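Local coordinates for protein peptidoglycan glycosyltransferase (Atopobium parvulum, PDB 4OVD) that belongs to the penicillin-binding protein family, with a dimerisation domain joined to a transpeptidase-type domain of the serine beta-lactamase-like fold, at residues I290-S295 / G502-N507; G379-T382 / G388-T391; I416-V421 / M526-L531. One frame throughout, in Å; residues are numbered along the deposited sequence.

All three interactions lie in the transpeptidase-type domain. Interaction 3 is buried near the centre of the chain and packs helix 418-429 on the central antiparallel sheet through two aromatic rings. Interaction 1 is partly buried and links two loops by one carboxylate-hydroxyl bond. Interaction 2 is a surface contact, where a glutamate grips a nearby turn of its own loop. The three touch one another. Tyr291 of interaction 1 meets Phe418 of interaction 3, and Ile290 packs on Ala390 of interaction 2. Gln420, on the helix of interaction 3, bonds both segments of interaction 2. Polar grips thus mark the loops, and ring packing marks the core.

Interaction 1: I290-S295 / G502-N507; sequences IYEPGS and GSYGEN
Ile290 starts the contact with a light touch: its CD1 lies 4.5 Å from Gly502 CA. Tyr291 turns the other way. Glu292 then turns back and makes the main link. Its CG is anti to the backbone N (chi1 -173°), and the extended chain carries the carboxylate to the Tyr504 hydroxyl. Tyr504 OH donates to Glu292 OE1 at 2.5 Å, a very short distance whose exact value is doubtful. The two side chains cross at about a right angle, and the carboxylate plane stands 84° from the ring plane. The second oxygen, Glu292 OE2, lies in the ring plane at the edge, 3.3 Å from Tyr504 CE1. OE2 also takes a hydrogen bond from Gly413 N, so both carboxylate oxygens are engaged. Tyr504 and Glu292 both touch Gln495 at the end of strand 487-495. Further along, Ser295 bonds through OG to Thr493 N and packs on Lys490 and Ser351. Ser295 begins the sequence Ser-Val-Phe-Lys, and Lys490 begins Lys-Thr-Gly. These match the SxxK and KTG motifs that mark the active-site region of penicillin-binding proteins.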
loop_
_atom_site.group_PDB
_atom_site.type_symbol
_atom_site.label_atom_id
_atom_site.label_comp_id
_atom_site.label_asym_id
_atom_site.label_seq_id
_atom_site.Cartn_x
_atom_site.Cartn_y
_atom_site.Cartn_z
ATOM N N ILE A 290 -4.420 0.582 10.501
ATOM C CA ILE A 290 -5.073 1.757 9.923
ATOM C C ILE A 290 -4.452 2.993 10.524
ATOM O O ILE A 290 -3.943 2.978 11.661
ATOM C CB ILE A 290 -6.574 1.797 10.124
ATOM C CG1 ILE A 290 -6.954 1.935 11.587
ATOM C CG2 ILE A 290 -7.238 0.525 9.523
ATOM C CD1 ILE A 290 -8.497 2.005 11.737
ATOM N N TYR A 291 -4.441 4.026 9.691
ATOM C CA TYR A 291 -3.819 5.283 10.003
ATOM C C TYR A 291 -4.654 6.373 9.392
ATOM O O TYR A 291 -5.432 6.100 8.467
ATOM C CB TYR A 291 -2.448 5.349 9.280
ATOM C CG TYR A 291 -1.505 4.283 9.745
ATOM C CD1 TYR A 291 -0.743 4.447 10.907
ATOM C CD2 TYR A 291 -1.376 3.112 9.046
ATOM C CE1 TYR A 291 0.076 3.444 11.371
ATOM C CE2 TYR A 291 -0.539 2.088 9.500
ATOM C CZ TYR A 291 0.199 2.271 10.644
ATOM O OH TYR A 291 0.992 1.232 11.083
ATOM N N GLU A 292 -4.480 7.599 9.879
ATOM C CA GLU A 292 -5.093 8.781 9.231
ATOM C C GLU A 292 -4.076 9.033 8.120
ATOM O O GLU A 292 -2.912 9.248 8.403
ATOM C CB GLU A 292 -5.200 9.935 10.200
ATOM C CG GLU A 292 -5.958 11.049 9.628
ATOM C CD GLU A 292 -6.178 12.148 10.616
ATOM O OE1 GLU A 292 -5.222 12.897 10.903
ATOM O OE2 GLU A 292 -7.339 12.321 10.979
ATOM N N PRO A 293 -4.509 8.911 6.848
ATOM C CA PRO A 293 -3.596 8.951 5.734
ATOM C C PRO A 293 -2.931 10.267 5.540
ATOM O O PRO A 293 -1.770 10.281 5.154
ATOM C CB PRO A 293 -4.474 8.552 4.536
ATOM C CG PRO A 293 -5.846 8.897 4.935
ATOM C CD PRO A 293 -5.895 8.642 6.409
ATOM N N GLY A 294 -3.600 11.375 5.830
ATOM C CA GLY A 294 -2.880 12.604 5.622
ATOM C C GLY A 294 -2.702 12.968 4.145
ATOM O O GLY A 294 -3.418 12.476 3.253
ATOM N N SER A 295 -1.665 13.738 3.885
ATOM C CA SER A 295 -1.470 14.370 2.588
ATOM C C SER A 295 -1.302 13.497 1.375
ATOM O O SER A 295 -1.594 13.924 0.265
ATOM C CB SER A 295 -0.454 15.528 2.744
ATOM O OG SER A 295 0.648 15.077 3.432
ATOM N N GLY A 502 -10.276 4.835 14.860
ATOM C CA GLY A 502 -9.761 5.743 13.888
ATOM C C GLY A 502 -9.462 7.165 14.372
ATOM O O GLY A 502 -9.053 7.970 13.585
ATOM N N SER A 503 -9.641 7.487 15.637
ATOM C CA SER A 503 -9.349 8.838 16.150
ATOM C C SER A 503 -8.014 8.878 16.912
ATOM O O SER A 503 -7.398 7.867 17.068
ATOM C CB SER A 503 -10.457 9.257 17.141
ATOM O OG SER A 503 -11.720 9.018 16.540
ATOM N N TYR A 504 -7.643 10.029 17.488
ATOM C CA TYR A 504 -6.384 10.157 18.197
ATOM C C TYR A 504 -6.287 11.405 18.969
ATOM O O TYR A 504 -7.109 12.283 18.836
ATOM C CB TYR A 504 -5.227 10.141 17.223
ATOM C CG TYR A 504 -5.281 11.207 16.134
ATOM C CD1 TYR A 504 -5.947 10.966 14.949
ATOM C CD2 TYR A 504 -4.620 12.432 16.288
ATOM C CE1 TYR A 504 -6.006 11.919 13.941
ATOM C CE2 TYR A 504 -4.634 13.371 15.286
ATOM C CZ TYR A 504 -5.325 13.106 14.114
ATOM O OH TYR A 504 -5.337 14.024 13.114
ATOM N N GLY A 505 -5.314 11.432 19.870
ATOM C CA GLY A 505 -5.104 12.572 20.702
ATOM C C GLY A 505 -3.860 13.347 20.332
ATOM O O GLY A 505 -3.185 13.089 19.324
ATOM N N GLU A 506 -3.519 14.240 21.239
ATOM C CA GLU A 506 -2.395 15.156 21.090
ATOM C C GLU A 506 -1.056 14.472 20.869
ATOM O O GLU A 506 -0.221 14.995 20.156
ATOM C CB GLU A 506 -2.301 16.029 22.365
ATOM C CG GLU A 506 -1.388 17.240 22.236
ATOM C CD GLU A 506 -1.921 18.253 21.234
ATOM O OE1 GLU A 506 -1.166 19.187 20.877
ATOM O OE2 GLU A 506 -3.090 18.116 20.796
ATOM N N ASN A 507 -0.843 13.310 21.463
ATOM C CA ASN A 507 0.463 12.660 21.323
ATOM C C ASN A 507 0.596 11.610 20.246
ATOM O O ASN A 507 1.522 10.803 20.255
ATOM C CB ASN A 507 0.929 12.133 22.693
ATOM C CG ASN A 507 1.188 13.267 23.665
ATOM O OD1 ASN A 507 0.561 13.341 24.707
ATOM N ND2 ASN A 507 2.027 14.225 23.262
#

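Interaction 2: G379-T382 / G388-T391; sequences GHTT and GEAT
Glu389 reaches across to Thr382 and holds it by two bonds to one oxygen. With chi1 at -176° the Glu389 chain runs straight out from the backbone and stays extended, which takes the carboxylate across to the other segment. Thr382 N donates to Glu389 OE2 at 2.8 Å, nearly straight at 166°. The donor sits above the carboxylate plane, 39° out of it. Thr382 OG1 donates to the same OE2 at 2.4 Å, which is very short, so the value is doubtful. The hydroxyl lies between the backbone N and the carbonyl carbon of Thr382, on the same side as its own N-H. That rotation lets both donors converge on OE2. The other oxygen, Glu389 OE1, accepts from Gly383 N, while Thr382 OG1 also accepts from Ile384 N, two residues on. The carboxylate therefore bridges successive backbone N-H groups, which fixes its rotation.

Thr381 crosses the Glu389 chain at a slant. Its CB is 3.4 Å from Glu389 OE1, and its methyl CG2 meets Thr391 CG2 at 3.8 Å. Near the far end, Gly379 CA makes a CA-H...O contact of 3.4 Å with Thr391 O. Gln420 of helix 418-429 bonds Gly379 N and Thr391 O, tying both segments to that helix. His380 points away from the other segment, and its NE2 is hydrogen-bonded to Asp374 OD1. Thr382 thus opens an ST turn, set in the loop between helices 366-375 and 404-408 and held by the Glu389 carboxylate.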
loop_
_atom_site.group_PDB
_atom_site.type_symbol
_atom_site.label_atom_id
_atom_site.label_comp_id
_atom_site.label_asym_id
_atom_site.label_seq_id
_atom_site.Cartn_x
_atom_site.Cartn_y
_atom_site.Cartn_z
ATOM N N GLY A 379 -12.333 2.874 2.256
ATOM C CA GLY A 379 -13.278 2.316 3.176
ATOM C C GLY A 379 -13.784 0.950 2.743
ATOM O O GLY A 379 -14.714 0.460 3.312
ATOM N N HIS A 380 -13.179 0.336 1.731
ATOM C CA HIS A 380 -13.575 -0.985 1.264
ATOM C C HIS A 380 -12.323 -1.810 1.181
ATOM O O HIS A 380 -11.257 -1.298 0.805
ATOM C CB HIS A 380 -14.170 -0.905 -0.155
ATOM C CG HIS A 380 -15.440 -0.132 -0.234
ATOM N ND1 HIS A 380 -16.675 -0.738 -0.243
ATOM C CD2 HIS A 380 -15.671 1.200 -0.321
ATOM C CE1 HIS A 380 -17.613 0.188 -0.341
ATOM N NE2 HIS A 380 -17.030 1.372 -0.381
ATOM N N THR A 381 -12.426 -3.087 1.450
ATOM C CA THR A 381 -11.235 -3.929 1.359
ATOM C C THR A 381 -10.776 -3.930 -0.103
ATOM O O THR A 381 -11.535 -3.767 -1.014
ATOM C CB THR A 381 -11.548 -5.355 1.872
ATOM O OG1 THR A 381 -12.807 -5.748 1.333
ATOM C CG2 THR A 381 -11.681 -5.357 3.365
ATOM N N THR A 382 -9.500 -4.080 -0.318
ATOM C CA THR A 382 -8.966 -4.061 -1.609
ATOM C C THR A 382 -9.080 -5.368 -2.323
ATOM O O THR A 382 -8.959 -5.395 -3.489
ATOM C CB THR A 382 -7.473 -3.718 -1.534
ATOM O OG1 THR A 382 -6.772 -4.698 -0.752
ATOM C CG2 THR A 382 -7.316 -2.363 -0.902
ATOM N N GLY A 388 -6.254 -10.622 7.397
ATOM C CA GLY A 388 -6.386 -9.482 8.301
ATOM C C GLY A 388 -6.568 -8.129 7.689
ATOM O O GLY A 388 -6.307 -7.138 8.334
ATOM N N GLU A 389 -7.094 -8.069 6.469
ATOM C CA GLU A 389 -7.212 -6.786 5.789
ATOM C C GLU A 389 -8.212 -5.908 6.520
ATOM O O GLU A 389 -9.326 -6.333 6.724
ATOM C CB GLU A 389 -7.635 -6.946 4.306
ATOM C CG GLU A 389 -7.635 -5.567 3.645
ATOM C CD GLU A 389 -7.838 -5.497 2.138
ATOM O OE1 GLU A 389 -8.355 -6.468 1.505
ATOM O OE2 GLU A 389 -7.444 -4.436 1.586
ATOM N N ALA A 390 -7.832 -4.702 6.929
ATOM C CA ALA A 390 -8.790 -3.828 7.581
ATOM C C ALA A 390 -9.670 -3.085 6.569
ATOM O O ALA A 390 -9.234 -2.719 5.520
ATOM C CB ALA A 390 -8.064 -2.835 8.478
ATOM N N THR A 391 -10.916 -2.850 6.883
ATOM C CA THR A 391 -11.749 -2.081 5.990
ATOM C C THR A 391 -11.529 -0.581 6.219
ATOM O O THR A 391 -11.736 0.233 5.326
ATOM C CB THR A 391 -13.233 -2.344 6.278
ATOM O OG1 THR A 391 -13.552 -1.780 7.566
ATOM C CG2 THR A 391 -13.484 -3.790 6.312
#

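Interaction 3: I416-V421 / M526-L531; sequences IPFIQV and MVYVGL
Helix 418-429 packs here on the central five-stranded antiparallel sheet of the transpeptidase-type domain, part of the alpha/beta fold shared with serine beta-lactamases. The contact joins the first turn of the helix to strand 525-532. Side chains at alternate positions on this strand, Val527 and Val529, pack instead on helix 542-556. Two buried rings carry the contact, Phe418 from the helix and Tyr528 from the strand. A chi1 of 171° swings the Tyr528 ring away from its own N and out from the strand to Phe418. The side chains cross at about a right angle, yet the ring planes are only 30° apart. The centroids are 5.1 Å apart, and the rings are slid so far that they barely overlap. What overlaps is the phenol end. Phe418 CG lies 3.7 Å from Tyr528 CZ. Gly530, two residues along the strand, has no side chain to crowd the phenol end. The hydroxyl also has a polar partner, since Tyr528 OH is hydrogen-bonded to Ser513 OG on strand 510-518. That bond probably helps fix the phenol. Phe418 itself also touches Val511 and Ser513. Tyr528 OH stands over the centre of one face of the Phe418 ring, 3.1 Å above its plane, and the nearest ring atom is Phe418 CD2, 3.2 Å from Tyr528 OH.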
loop_
_atom_site.group_PDB
_atom_site.type_symbol
_atom_site.label_atom_id
_atom_site.label_comp_id
_atom_site.label_asym_id
_atom_site.label_seq_id
_atom_site.Cartn_x
_atom_site.Cartn_y
_atom_site.Cartn_z
ATOM N N ILE A 416 -7.545 4.483 7.470
ATOM C CA ILE A 416 -7.521 3.375 6.554
ATOM C C ILE A 416 -6.145 2.768 6.472
ATOM O O ILE A 416 -5.169 3.406 6.815
ATOM C CB ILE A 416 -7.924 3.858 5.143
ATOM C CG1 ILE A 416 -6.957 4.928 4.659
ATOM C CG2 ILE A 416 -9.385 4.278 5.156
ATOM C CD1 ILE A 416 -7.300 5.648 3.345
ATOM N N PRO A 417 -6.064 1.535 6.004
ATOM C CA PRO A 417 -4.774 0.939 5.809
ATOM C C PRO A 417 -4.211 1.556 4.568
ATOM O O PRO A 417 -4.984 1.860 3.637
ATOM C CB PRO A 417 -5.107 -0.547 5.545
ATOM C CG PRO A 417 -6.485 -0.541 5.038
ATOM C CD PRO A 417 -7.168 0.604 5.694
ATOM N N PHE A 418 -2.891 1.663 4.495
ATOM C CA PHE A 418 -2.250 2.271 3.354
ATOM C C PHE A 418 -2.455 1.483 2.050
ATOM O O PHE A 418 -2.406 2.061 0.972
ATOM C CB PHE A 418 -0.802 2.605 3.599
ATOM C CG PHE A 418 -0.606 3.886 4.392
ATOM C CD1 PHE A 418 -0.837 5.116 3.819
ATOM C CD2 PHE A 418 -0.186 3.834 5.696
ATOM C CE1 PHE A 418 -0.697 6.293 4.549
ATOM C CE2 PHE A 418 -0.110 4.990 6.447
ATOM C CZ PHE A 418 -0.339 6.213 5.886
ATOM N N ILE A 419 -2.759 0.190 2.158
ATOM C CA ILE A 419 -3.019 -0.612 0.974
ATOM C C ILE A 419 -4.213 -0.037 0.162
ATOM O O ILE A 419 -4.258 -0.143 -1.089
ATOM C CB ILE A 419 -3.212 -2.109 1.311
ATOM C CG1 ILE A 419 -3.088 -2.976 0.029
ATOM C CG2 ILE A 419 -4.524 -2.320 2.021
ATOM C CD1 ILE A 419 -1.694 -2.961 -0.641
ATOM N N GLN A 420 -5.099 0.686 0.832
ATOM C CA GLN A 420 -6.200 1.324 0.139
ATOM C C GLN A 420 -5.716 2.535 -0.659
ATOM O O GLN A 420 -6.217 2.844 -1.759
ATOM C CB GLN A 420 -7.259 1.770 1.141
ATOM C CG GLN A 420 -8.127 0.622 1.618
ATOM C CD GLN A 420 -9.265 1.067 2.493
ATOM O OE1 GLN A 420 -9.685 2.267 2.491
ATOM N NE2 GLN A 420 -9.816 0.110 3.229
ATOM N N VAL A 421 -4.725 3.215 -0.109
ATOM C CA VAL A 421 -4.152 4.373 -0.777
ATOM C C VAL A 421 -3.398 3.892 -1.981
ATOM O O VAL A 421 -3.521 4.457 -3.078
ATOM C CB VAL A 421 -3.224 5.167 0.140
ATOM C CG1 VAL A 421 -2.621 6.326 -0.620
ATOM C CG2 VAL A 421 -4.010 5.661 1.363
HETATM N N MSE A 526 5.454 0.899 -9.033
HETATM C CA MSE A 526 5.067 1.895 -8.097
HETATM C C MSE A 526 5.558 1.360 -6.766
HETATM O O MSE A 526 5.488 0.160 -6.480
HETATM C CB MSE A 526 3.546 2.023 -8.142
HETATM C CG MSE A 526 2.999 3.261 -7.474
HETATM SE SE MSE A 526 0.991 3.318 -7.575
HETATM C CE MSE A 526 0.861 1.895 -6.298
ATOM N N VAL A 527 6.048 2.251 -5.932
ATOM C CA VAL A 527 6.568 1.888 -4.647
ATOM C C VAL A 527 6.018 2.823 -3.588
ATOM O O VAL A 527 5.831 4.063 -3.852
ATOM C CB VAL A 527 8.066 2.055 -4.646
ATOM C CG1 VAL A 527 8.600 2.059 -3.249
ATOM C CG2 VAL A 527 8.732 1.034 -5.548
ATOM N N TYR A 528 5.765 2.224 -2.420
ATOM C CA TYR A 528 5.289 2.925 -1.239
ATOM C C TYR A 528 6.232 2.717 -0.092
ATOM O O TYR A 528 6.670 1.616 0.156
ATOM C CB TYR A 528 3.877 2.413 -0.756
ATOM C CG TYR A 528 3.522 3.013 0.595
ATOM C CD1 TYR A 528 3.860 2.387 1.763
ATOM C CD2 TYR A 528 2.839 4.199 0.688
ATOM C CE1 TYR A 528 3.514 2.936 3.000
ATOM C CE2 TYR A 528 2.535 4.761 1.883
ATOM C CZ TYR A 528 2.862 4.111 3.043
ATOM O OH TYR A 528 2.551 4.728 4.252
ATOM N N VAL A 529 6.533 3.784 0.625
ATOM C CA VAL A 529 7.383 3.774 1.780
ATOM C C VAL A 529 6.701 4.580 2.860
ATOM O O VAL A 529 6.261 5.722 2.641
ATOM C CB VAL A 529 8.736 4.461 1.571
ATOM C CG1 VAL A 529 9.512 4.410 2.883
ATOM C CG2 VAL A 529 9.533 3.816 0.423
ATOM N N GLY A 530 6.582 3.986 4.038
ATOM C CA GLY A 530 5.976 4.635 5.191
ATOM C C GLY A 530 6.828 4.409 6.431
ATOM O O GLY A 530 7.308 3.330 6.626
ATOM N N LEU A 531 6.934 5.412 7.287
ATOM C CA LEU A 531 7.693 5.380 8.505
ATOM C C LEU A 531 6.752 5.895 9.550
ATOM O O LEU A 531 6.330 7.062 9.472
ATOM C CB LEU A 531 8.894 6.290 8.410
ATOM C CG LEU A 531 9.908 5.724 7.393
ATOM C CD1 LEU A 531 11.007 6.724 7.009
ATOM C CD2 LEU A 531 10.516 4.412 7.885
#